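Long-range contact in protein ppBat (Bacteroides thetaiotaomicron VPI-5482, PDB 3CNE), which binds flavin derivatives such as riboflavin, FMN and FAD as a homodimer and may store them: residues A2-V7 and E66-V71. Numbering follows the deposited sequence.
Sequences AKKVAV and EFDALV
Ala6 binds both Ala69 and Val71 through its backbone. Ala6 N donates to Ala69 O at 2.9 Å, and Ala6 O takes Val71 N at 2.8 Å. Nearer the N-terminal end, Lys4 O accepts Asp68 N at 2.8 Å, nearly straight at 165°. A second, weak bond to Lys4 O comes from Ala69 N. The Asp68 carboxylate adds a side-chain bond. Its OD2 receives Lys4 N at 2.8 Å through the anti lone pair, the one turned away from OD1. CG of Asp68 lies anti to its own carbonyl carbon (chi1 -62°), and the carboxylate reaches across to the backbone of Lys4. The Lys3 side chain crosses that of Asp68 at about a right angle, with CD near the carboxylate. An alanine in place of Asp68 would probably leave Lys4 N without this acceptor and the backbone at Lys3 and Lys4 less firmly held.

Strands 4-9 and 69-73 are parallel neighbours in the middle of the sheet of this DJ-1/PfpI-family protein. Strand 31-36 pairs with the other edge of 4-9. Helices cover both faces.

Apolar packing differs between the faces. Val5, Val7, Ala69 and Val71 share the one under helix 15-27, where Val5 CG1 meets Val71 CG2 at 3.7 Å. Ala6 and Leu70 face helix 88-102. There Ala6 CB sits over one face of the Phe67 ring in a CH-pi contact, 3.9 Å from the ring centroid. Lys4 O lies at the ring edge, in its plane. Phe100 and Leu60 also touch both Ala6 and Phe67.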
# COMPACT_ATOMS: atom_id res chain seq x y z
N ALA A 2 -15.66 -9.96 -15.97
CA ALA A 2 -16.00 -8.98 -17.04
C ALA A 2 -14.72 -8.28 -17.48
O ALA A 2 -13.94 -8.83 -18.28
CB ALA A 2 -17.03 -7.96 -16.53
N LYS A 3 -14.50 -7.08 -16.94
CA LYS A 3 -13.37 -6.23 -17.32
C LYS A 3 -12.06 -6.74 -16.71
O LYS A 3 -12.05 -7.32 -15.62
CB LYS A 3 -13.62 -4.78 -16.90
CG LYS A 3 -15.00 -4.23 -17.29
CD LYS A 3 -15.16 -4.10 -18.80
CE LYS A 3 -16.33 -3.18 -19.12
NZ LYS A 3 -16.09 -1.81 -18.56
N LYS A 4 -10.97 -6.57 -17.44
CA LYS A 4 -9.67 -7.01 -16.95
C LYS A 4 -8.67 -5.85 -16.97
O LYS A 4 -8.64 -5.09 -17.93
CB LYS A 4 -9.18 -8.20 -17.76
CG LYS A 4 -10.21 -9.32 -17.85
CD LYS A 4 -9.60 -10.63 -18.30
CE LYS A 4 -10.69 -11.68 -18.54
NZ LYS A 4 -10.08 -13.02 -18.85
N VAL A 5 -7.88 -5.71 -15.91
CA VAL A 5 -6.93 -4.60 -15.75
C VAL A 5 -5.52 -5.14 -15.81
O VAL A 5 -5.18 -6.09 -15.10
CB VAL A 5 -7.11 -3.86 -14.36
CG1 VAL A 5 -6.24 -2.64 -14.28
CG2 VAL A 5 -8.58 -3.49 -14.13
N ALA A 6 -4.68 -4.55 -16.65
CA ALA A 6 -3.26 -4.82 -16.57
C ALA A 6 -2.65 -3.75 -15.69
O ALA A 6 -2.72 -2.55 -16.00
CB ALA A 6 -2.61 -4.84 -17.96
N VAL A 7 -2.07 -4.18 -14.57
CA VAL A 7 -1.38 -3.30 -13.66
C VAL A 7 0.13 -3.35 -13.91
O VAL A 7 0.74 -4.42 -13.87
CB VAL A 7 -1.70 -3.68 -12.20
CG1 VAL A 7 -1.03 -2.70 -11.24
CG2 VAL A 7 -3.23 -3.67 -11.98
N GLU A 66 -6.19 -8.08 -24.68
CA GLU A 66 -6.73 -9.03 -23.72
C GLU A 66 -7.22 -8.31 -22.46
O GLU A 66 -7.81 -8.92 -21.57
CB GLU A 66 -5.61 -9.97 -23.30
CG GLU A 66 -5.88 -11.43 -23.48
CD GLU A 66 -4.60 -12.19 -23.72
OE1 GLU A 66 -4.15 -12.21 -24.90
OE2 GLU A 66 -4.04 -12.75 -22.74
N PHE A 67 -6.95 -7.01 -22.39
CA PHE A 67 -7.26 -6.23 -21.21
C PHE A 67 -8.14 -5.05 -21.59
O PHE A 67 -8.20 -4.68 -22.76
CB PHE A 67 -5.97 -5.79 -20.53
CG PHE A 67 -5.18 -6.92 -19.92
CD1 PHE A 67 -5.39 -7.30 -18.60
CD2 PHE A 67 -4.23 -7.61 -20.67
CE1 PHE A 67 -4.65 -8.35 -18.03
CE2 PHE A 67 -3.49 -8.66 -20.11
CZ PHE A 67 -3.70 -9.02 -18.79
N ASP A 68 -8.85 -4.50 -20.61
CA ASP A 68 -9.74 -3.36 -20.85
C ASP A 68 -9.14 -2.04 -20.35
O ASP A 68 -9.59 -0.96 -20.70
CB ASP A 68 -11.06 -3.63 -20.14
CG ASP A 68 -11.75 -4.87 -20.66
OD1 ASP A 68 -12.35 -4.79 -21.75
OD2 ASP A 68 -11.66 -5.93 -20.03
N ALA A 69 -8.12 -2.17 -19.49
CA ALA A 69 -7.60 -1.04 -18.73
C ALA A 69 -6.14 -1.30 -18.42
O ALA A 69 -5.72 -2.44 -18.29
CB ALA A 69 -8.38 -0.85 -17.42
N LEU A 70 -5.38 -0.20 -18.33
CA LEU A 70 -4.01 -0.22 -17.85
C LEU A 70 -3.93 0.70 -16.64
O LEU A 70 -4.44 1.83 -16.67
CB LEU A 70 -3.07 0.26 -18.94
CG LEU A 70 -1.55 0.22 -18.75
CD1 LEU A 70 -0.85 0.22 -20.09
CD2 LEU A 70 -1.09 1.47 -17.99
N VAL A 71 -3.31 0.20 -15.57
CA VAL A 71 -2.90 1.03 -14.44
C VAL A 71 -1.38 1.21 -14.46
O VAL A 71 -0.64 0.23 -14.57
CB VAL A 71 -3.31 0.42 -13.06
CG1 VAL A 71 -2.67 1.17 -11.94
CG2 VAL A 71 -4.85 0.44 -12.89